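PDB 2DC0: probable amidase from Thermus thermophilus, which probably belongs to the amidase family, built round a large mixed beta-sheet with helices packed about it in each of two chains, its precise role not being established. Local coordinates for residues A[86-90]-A[304-308]; A[248-253]-A[354-358]; A[297-301]-A[316-320]. All blocks are in the same frame, centred on the assembly; numbering follows the deposited sequence.

Contact 1. Residues A[86-90]-A[304-308]; sequences GTKAP and HPEGF
The methyl group of Ala-89 sits over one face of the Phe-308 ring, close to its centre: CB lies 3.6 Å from the ring centroid, 13° off the ring normal, a CH-pi contact. Although the bond from CA to CB of Phe-308 points away from 86-90, CG stands anti to the carbonyl carbon (chi1 -67°), and this turn brings the ring back over the alanine. Below this stack the two backbones come very near each other, with CA of Ala-89 only 3.9 Å from CA of Gly-307. The bare CA of Gly-307 allows that close approach to Ala-89. The carbonyl of the same glycine accepts a hydrogen bond from Lys-88 N over 3.2 Å, the donor lying in the carbonyl plane with a C=O...N angle of 149°. Thr-87 holds the donor loop in shape. With its hydroxyl anti to the backbone N, OG1 accepts a nearly straight bond from Ala-89 N at 3.1 Å, forming an ST turn, and it is also hydrogen-bonded to Glu-119. On the outer side, CD of Pro-90 rests against CB of His-304 at 3.8 Å, and the proline ring meets the imidazole obliquely where both are exposed. Residues 305-307 form a short 3-10 turn, with Gly-307 N donating to His-304 O. The 304-308 segment follows helix 298-303 and leads into helix 310-321, so the contact fastens this helix-to-helix connection to the long loop between strand 69-73 and helix 99-106. Ile-120 packs against both Thr-87 and Phe-308, while Ala-300 and Leu-301 of helix 298-303 also meet the Phe-308 ring.

Contact 2. Residues A[248-253]-A[354-358]; sequences RLGVEV and PVQPL
Pro-357 O is gripped by two donors: Gly-250 N at 2.8 Å and a water at 2.9 Å. The direct bond is bent, with an N-H...O angle of 142° and the donor tilted 24° from the carbonyl plane. The water in turn accepts from Val-253 N at 3.0 Å, so a backbone N-H in the first turn of helix 251-263 is tied to the same carbonyl. Gly-250 is the N-cap residue of that helix, and the arrangement is a helix start docked on the loop that leaves strand 350-354 of the central mixed sheet. The bare CA of Gly-250 allows a close approach to both Pro-357 O and Leu-358, whose CD2 lies against it. The apolar part is built on two prolines. Val-253 turns toward the loop, with CG1 anti to its backbone N (chi1 167°) and directed at Pro-354, while CG2 lies against the Pro-357 carbonyl. The side chains of Val-253 and Pro-354 slide past each other in opposite directions, CG1 meeting CB at 3.8 Å. Leu-249 instead crosses Pro-354 at about a right angle and brings CD2 to 4.0 Å from CG of the proline ring. Gln-356 O is buried beneath Val-253 with no polar partner in the model, its neighbour there being the CG1 methyl. Around this site, Leu-384 covers Leu-249 and Pro-357, Val-408 of strand 406-413 backs Val-253, and Glu-371 accepts a hydrogen bond from Leu-249 N. The ring of Pro-357 presses on the backbone two residues before the N-cap, its CB lying 3.2 Å from Arg-248 O.

Contact 3. Residues A[297-301]-A[316-320]; sequences HEKAL and LLAGL
Leu-301 reaches across a helix-helix interface and puts its CD2 methyl among three leucines of helix 310-321, Leu-316, Leu-317 and Leu-320, spaced as i, i+1 and i+4. With CG anti to the backbone N (chi1 -170°), the side chain extends straight from helix 298-303 toward them. Packing is tightest against Leu-320, which it meets tip to tip: Leu-301 CD2 lies 3.3 Å from Leu-320 CD1, closer than usual van der Waals contact. Leu-316 is crossed obliquely, CD2 of Leu-301 reaching its CB at 3.7 Å, and Leu-317 touches the same methyl at 4.0 Å through its own CD2. At the start of helix 298-303 the interface is less dense but still buried: CB of the N-cap residue His-297 approaches CD1 of Leu-316, and Ile-120 packs on both residues. The solvent side is looser. No hydrogen bond spans the two segments; exposed Glu-298 stretches its extended chain obliquely past partly exposed Leu-320, which also rests on Ala-294 and Arg-295 of helix 281-296. There the carboxylate meets only hydrocarbon of the opposite segment, Glu-298 OE2 lying 3.9 Å from Leu-320 CD2.

How the contacts relate
Contacts 1 and 3 are neighbours, their centres 11 Å apart, and Phe-308 joins them: while one face of its ring takes the methyl of contact 1, its atoms also meet contact 3, with CZ 3.8 Å from His-297 CB and CE1 3.9 Å from Leu-316 CD1. Pro-90 O adds a packing contact with Ala-300 CB at 3.5 Å. The loop 86-90 thus lies against helix 298-303, while Phe-308, from the connection between the two helices, packs against residues of both. Contact 2 stands apart beside the central sheet, about 34 Å from contact 1 and 33 Å from contact 3 between centres. In sequence, both segments of contact 3 fall between those of contact 2, whereas contact 1 crosses both.

Contact 1. Residues A[86-90]-A[304-308]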
# COMPACT_ATOMS: atom_id res chain seq x y z
N GLY A 86 6.33 21.30 -20.70
CA GLY A 86 5.29 22.31 -20.78
C GLY A 86 5.50 23.53 -19.91
O GLY A 86 4.54 24.23 -19.57
N THR A 87 6.75 23.82 -19.56
CA THR A 87 7.05 24.96 -18.70
C THR A 87 8.17 25.82 -19.26
O THR A 87 8.87 25.43 -20.19
CB THR A 87 7.45 24.49 -17.29
OG1 THR A 87 7.61 25.62 -16.42
CG2 THR A 87 8.77 23.72 -17.34
N LYS A 88 8.35 27.01 -18.68
CA LYS A 88 9.42 27.92 -19.08
C LYS A 88 10.49 27.94 -18.00
O LYS A 88 11.56 28.52 -18.18
CB LYS A 88 8.87 29.33 -19.31
CG LYS A 88 8.41 29.59 -20.73
CD LYS A 88 9.60 29.66 -21.68
CE LYS A 88 9.18 29.64 -23.15
NZ LYS A 88 8.69 28.29 -23.58
N ALA A 89 10.19 27.31 -16.86
CA ALA A 89 11.13 27.27 -15.75
C ALA A 89 12.22 26.23 -15.98
O ALA A 89 12.04 25.28 -16.75
CB ALA A 89 10.39 26.97 -14.46
N PRO A 90 13.36 26.39 -15.31
CA PRO A 90 14.44 25.41 -15.47
C PRO A 90 14.01 24.08 -14.84
O PRO A 90 13.24 24.06 -13.88
CB PRO A 90 15.61 26.06 -14.74
CG PRO A 90 14.93 26.85 -13.66
CD PRO A 90 13.78 27.49 -14.41
N HIS A 304 13.61 31.01 -10.38
CA HIS A 304 12.83 31.49 -11.51
C HIS A 304 11.35 31.15 -11.37
O HIS A 304 10.82 30.33 -12.13
CB HIS A 304 13.36 30.89 -12.82
CG HIS A 304 14.79 31.25 -13.10
ND1 HIS A 304 15.85 30.63 -12.48
CD2 HIS A 304 15.32 32.19 -13.91
CE1 HIS A 304 16.98 31.18 -12.90
NE2 HIS A 304 16.69 32.13 -13.76
N PRO A 305 10.67 31.77 -10.40
CA PRO A 305 9.24 31.50 -10.19
C PRO A 305 8.38 31.95 -11.36
O PRO A 305 7.29 31.41 -11.59
CB PRO A 305 8.93 32.26 -8.91
CG PRO A 305 9.86 33.44 -9.00
CD PRO A 305 11.15 32.79 -9.46
N GLU A 306 8.86 32.94 -12.11
CA GLU A 306 8.12 33.47 -13.25
C GLU A 306 8.08 32.48 -14.41
O GLU A 306 7.37 32.69 -15.39
CB GLU A 306 8.71 34.80 -13.71
CG GLU A 306 10.12 34.72 -14.30
CD GLU A 306 11.19 34.40 -13.27
OE1 GLU A 306 11.11 34.93 -12.14
OE2 GLU A 306 12.12 33.64 -13.60
N GLY A 307 8.86 31.41 -14.30
CA GLY A 307 8.90 30.41 -15.35
C GLY A 307 7.69 29.49 -15.26
O GLY A 307 7.41 28.74 -16.19
N PHE A 308 6.99 29.55 -14.13
CA PHE A 308 5.80 28.73 -13.90
C PHE A 308 4.56 29.60 -14.08
O PHE A 308 4.57 30.79 -13.77
CB PHE A 308 5.79 28.17 -12.46
CG PHE A 308 6.88 27.18 -12.18
CD1 PHE A 308 6.87 25.92 -12.77
CD2 PHE A 308 7.92 27.50 -11.30
CE1 PHE A 308 7.87 24.99 -12.49
CE2 PHE A 308 8.93 26.58 -11.02
CZ PHE A 308 8.90 25.32 -11.61

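Contact 2. Residues A[248-253]-A[354-358]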
# COMPACT_ATOMS: atom_id res chain seq x y z
N ARG A 248 -21.25 12.69 -6.94
CA ARG A 248 -20.05 13.10 -7.65
C ARG A 248 -20.09 12.96 -9.17
O ARG A 248 -19.10 13.18 -9.85
CB ARG A 248 -18.83 12.36 -7.08
CG ARG A 248 -18.55 12.71 -5.62
CD ARG A 248 -17.10 12.46 -5.24
NE ARG A 248 -16.81 12.76 -3.84
CZ ARG A 248 -16.58 13.97 -3.33
NH1 ARG A 248 -16.61 15.05 -4.11
NH2 ARG A 248 -16.32 14.10 -2.04
N LEU A 249 -21.25 12.60 -9.70
CA LEU A 249 -21.42 12.45 -11.13
C LEU A 249 -22.40 13.50 -11.66
O LEU A 249 -23.24 13.99 -10.91
CB LEU A 249 -21.95 11.06 -11.47
CG LEU A 249 -21.06 9.87 -11.12
CD1 LEU A 249 -21.76 8.58 -11.50
CD2 LEU A 249 -19.74 10.00 -11.84
N GLY A 250 -22.27 13.85 -12.93
CA GLY A 250 -23.20 14.79 -13.52
C GLY A 250 -24.42 13.95 -13.88
O GLY A 250 -24.28 12.75 -14.12
N VAL A 251 -25.60 14.55 -13.91
CA VAL A 251 -26.84 13.83 -14.23
C VAL A 251 -26.78 12.93 -15.47
O VAL A 251 -27.27 11.80 -15.44
CB VAL A 251 -28.02 14.82 -14.40
CG1 VAL A 251 -29.27 14.07 -14.86
CG2 VAL A 251 -28.30 15.53 -13.08
N GLU A 252 -26.19 13.43 -16.56
CA GLU A 252 -26.12 12.65 -17.80
C GLU A 252 -25.17 11.46 -17.75
O GLU A 252 -25.45 10.41 -18.33
CB GLU A 252 -25.74 13.55 -18.99
CG GLU A 252 -26.77 14.63 -19.35
CD GLU A 252 -28.19 14.08 -19.47
OE1 GLU A 252 -28.40 13.09 -20.21
OE2 GLU A 252 -29.10 14.65 -18.84
N VAL A 253 -24.03 11.62 -17.08
CA VAL A 253 -23.08 10.52 -16.96
C VAL A 253 -23.68 9.49 -16.01
O VAL A 253 -23.50 8.28 -16.18
CB VAL A 253 -21.71 11.02 -16.45
CG1 VAL A 253 -20.82 9.85 -16.04
CG2 VAL A 253 -21.02 11.82 -17.56
N PRO A 354 -17.35 5.64 -13.64
CA PRO A 354 -16.94 6.56 -14.70
C PRO A 354 -15.57 7.14 -14.40
O PRO A 354 -15.15 7.22 -13.24
CB PRO A 354 -18.03 7.62 -14.67
CG PRO A 354 -19.22 6.87 -14.20
CD PRO A 354 -18.65 6.04 -13.08
N VAL A 355 -14.86 7.57 -15.44
CA VAL A 355 -13.55 8.15 -15.26
C VAL A 355 -13.70 9.67 -15.13
O VAL A 355 -12.76 10.36 -14.73
CB VAL A 355 -12.62 7.84 -16.46
CG1 VAL A 355 -13.01 8.68 -17.66
CG2 VAL A 355 -11.17 8.07 -16.06
N GLN A 356 -14.89 10.17 -15.46
CA GLN A 356 -15.21 11.59 -15.42
C GLN A 356 -16.69 11.77 -15.06
O GLN A 356 -17.52 10.90 -15.36
CB GLN A 356 -14.93 12.21 -16.79
CG GLN A 356 -15.73 11.51 -17.90
CD GLN A 356 -15.19 11.78 -19.28
OE1 GLN A 356 -15.41 12.85 -19.86
NE2 GLN A 356 -14.46 10.82 -19.82
N PRO A 357 -17.05 12.88 -14.41
CA PRO A 357 -18.45 13.13 -14.04
C PRO A 357 -19.25 13.79 -15.15
O PRO A 357 -20.48 13.79 -15.13
CB PRO A 357 -18.32 14.05 -12.83
CG PRO A 357 -17.13 14.91 -13.24
CD PRO A 357 -16.16 13.86 -13.76
N LEU A 358 -18.53 14.35 -16.12
CA LEU A 358 -19.14 15.07 -17.23
C LEU A 358 -18.25 15.00 -18.46
O LEU A 358 -17.07 14.65 -18.37
CB LEU A 358 -19.28 16.55 -16.85
CG LEU A 358 -20.08 16.95 -15.60
CD1 LEU A 358 -19.51 18.25 -15.04
CD2 LEU A 358 -21.55 17.10 -15.96
O HOH W 1 -22.77 14.28 -16.85

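Contact 3. Residues A[297-301]-A[316-320]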
# COMPACT_ATOMS: atom_id res chain seq x y z
N HIS A 297 10.73 20.86 -7.65
CA HIS A 297 10.93 22.15 -8.31
C HIS A 297 11.26 23.28 -7.35
O HIS A 297 11.12 24.45 -7.69
CB HIS A 297 9.68 22.51 -9.10
CG HIS A 297 9.31 21.49 -10.13
ND1 HIS A 297 9.92 21.42 -11.36
CD2 HIS A 297 8.43 20.46 -10.09
CE1 HIS A 297 9.44 20.39 -12.04
NE2 HIS A 297 8.53 19.79 -11.28
N GLU A 298 11.71 22.92 -6.15
CA GLU A 298 12.04 23.90 -5.13
C GLU A 298 13.07 24.95 -5.57
O GLU A 298 12.87 26.15 -5.35
CB GLU A 298 12.52 23.18 -3.87
CG GLU A 298 12.89 24.10 -2.74
CD GLU A 298 12.94 23.38 -1.41
OE1 GLU A 298 13.47 22.25 -1.35
OE2 GLU A 298 12.45 23.95 -0.41
N LYS A 299 14.16 24.50 -6.18
CA LYS A 299 15.20 25.41 -6.64
C LYS A 299 14.66 26.38 -7.69
O LYS A 299 14.80 27.60 -7.56
CB LYS A 299 16.37 24.62 -7.20
CG LYS A 299 17.57 25.45 -7.61
CD LYS A 299 18.74 24.56 -8.01
CE LYS A 299 19.99 25.38 -8.31
NZ LYS A 299 19.79 26.32 -9.46
N ALA A 300 14.02 25.84 -8.73
CA ALA A 300 13.48 26.68 -9.80
C ALA A 300 12.42 27.65 -9.28
O ALA A 300 12.33 28.78 -9.75
CB ALA A 300 12.88 25.80 -10.90
N LEU A 301 11.62 27.20 -8.32
CA LEU A 301 10.56 28.04 -7.77
C LEU A 301 11.13 29.24 -7.01
O LEU A 301 10.50 30.29 -6.92
CB LEU A 301 9.65 27.22 -6.85
CG LEU A 301 8.36 27.89 -6.37
CD1 LEU A 301 7.54 28.37 -7.57
CD2 LEU A 301 7.55 26.89 -5.56
N LEU A 316 2.40 24.77 -6.43
CA LEU A 316 3.73 24.49 -5.93
C LEU A 316 3.97 25.22 -4.60
O LEU A 316 4.56 24.65 -3.68
CB LEU A 316 4.79 24.90 -6.96
CG LEU A 316 4.93 23.97 -8.17
CD1 LEU A 316 6.00 24.51 -9.11
CD2 LEU A 316 5.30 22.56 -7.71
N LEU A 317 3.51 26.46 -4.51
CA LEU A 317 3.68 27.24 -3.28
C LEU A 317 2.90 26.60 -2.14
O LEU A 317 3.34 26.60 -0.98
CB LEU A 317 3.21 28.69 -3.48
CG LEU A 317 4.13 29.52 -4.38
CD1 LEU A 317 3.48 30.86 -4.69
CD2 LEU A 317 5.47 29.70 -3.69
N ALA A 318 1.73 26.05 -2.46
CA ALA A 318 0.93 25.38 -1.45
C ALA A 318 1.73 24.17 -0.98
O ALA A 318 1.68 23.80 0.19
CB ALA A 318 -0.41 24.94 -2.05
N GLY A 319 2.49 23.58 -1.89
CA GLY A 319 3.32 22.43 -1.55
C GLY A 319 4.46 22.79 -0.62
O GLY A 319 4.87 22.00 0.24
N LEU A 320 5.00 24.00 -0.78
CA LEU A 320 6.09 24.48 0.05
C LEU A 320 5.58 24.96 1.40
O LEU A 320 6.34 25.03 2.37
CB LEU A 320 6.83 25.62 -0.65
CG LEU A 320 7.69 25.24 -1.85
CD1 LEU A 320 8.41 26.47 -2.38
CD2 LEU A 320 8.70 24.18 -1.43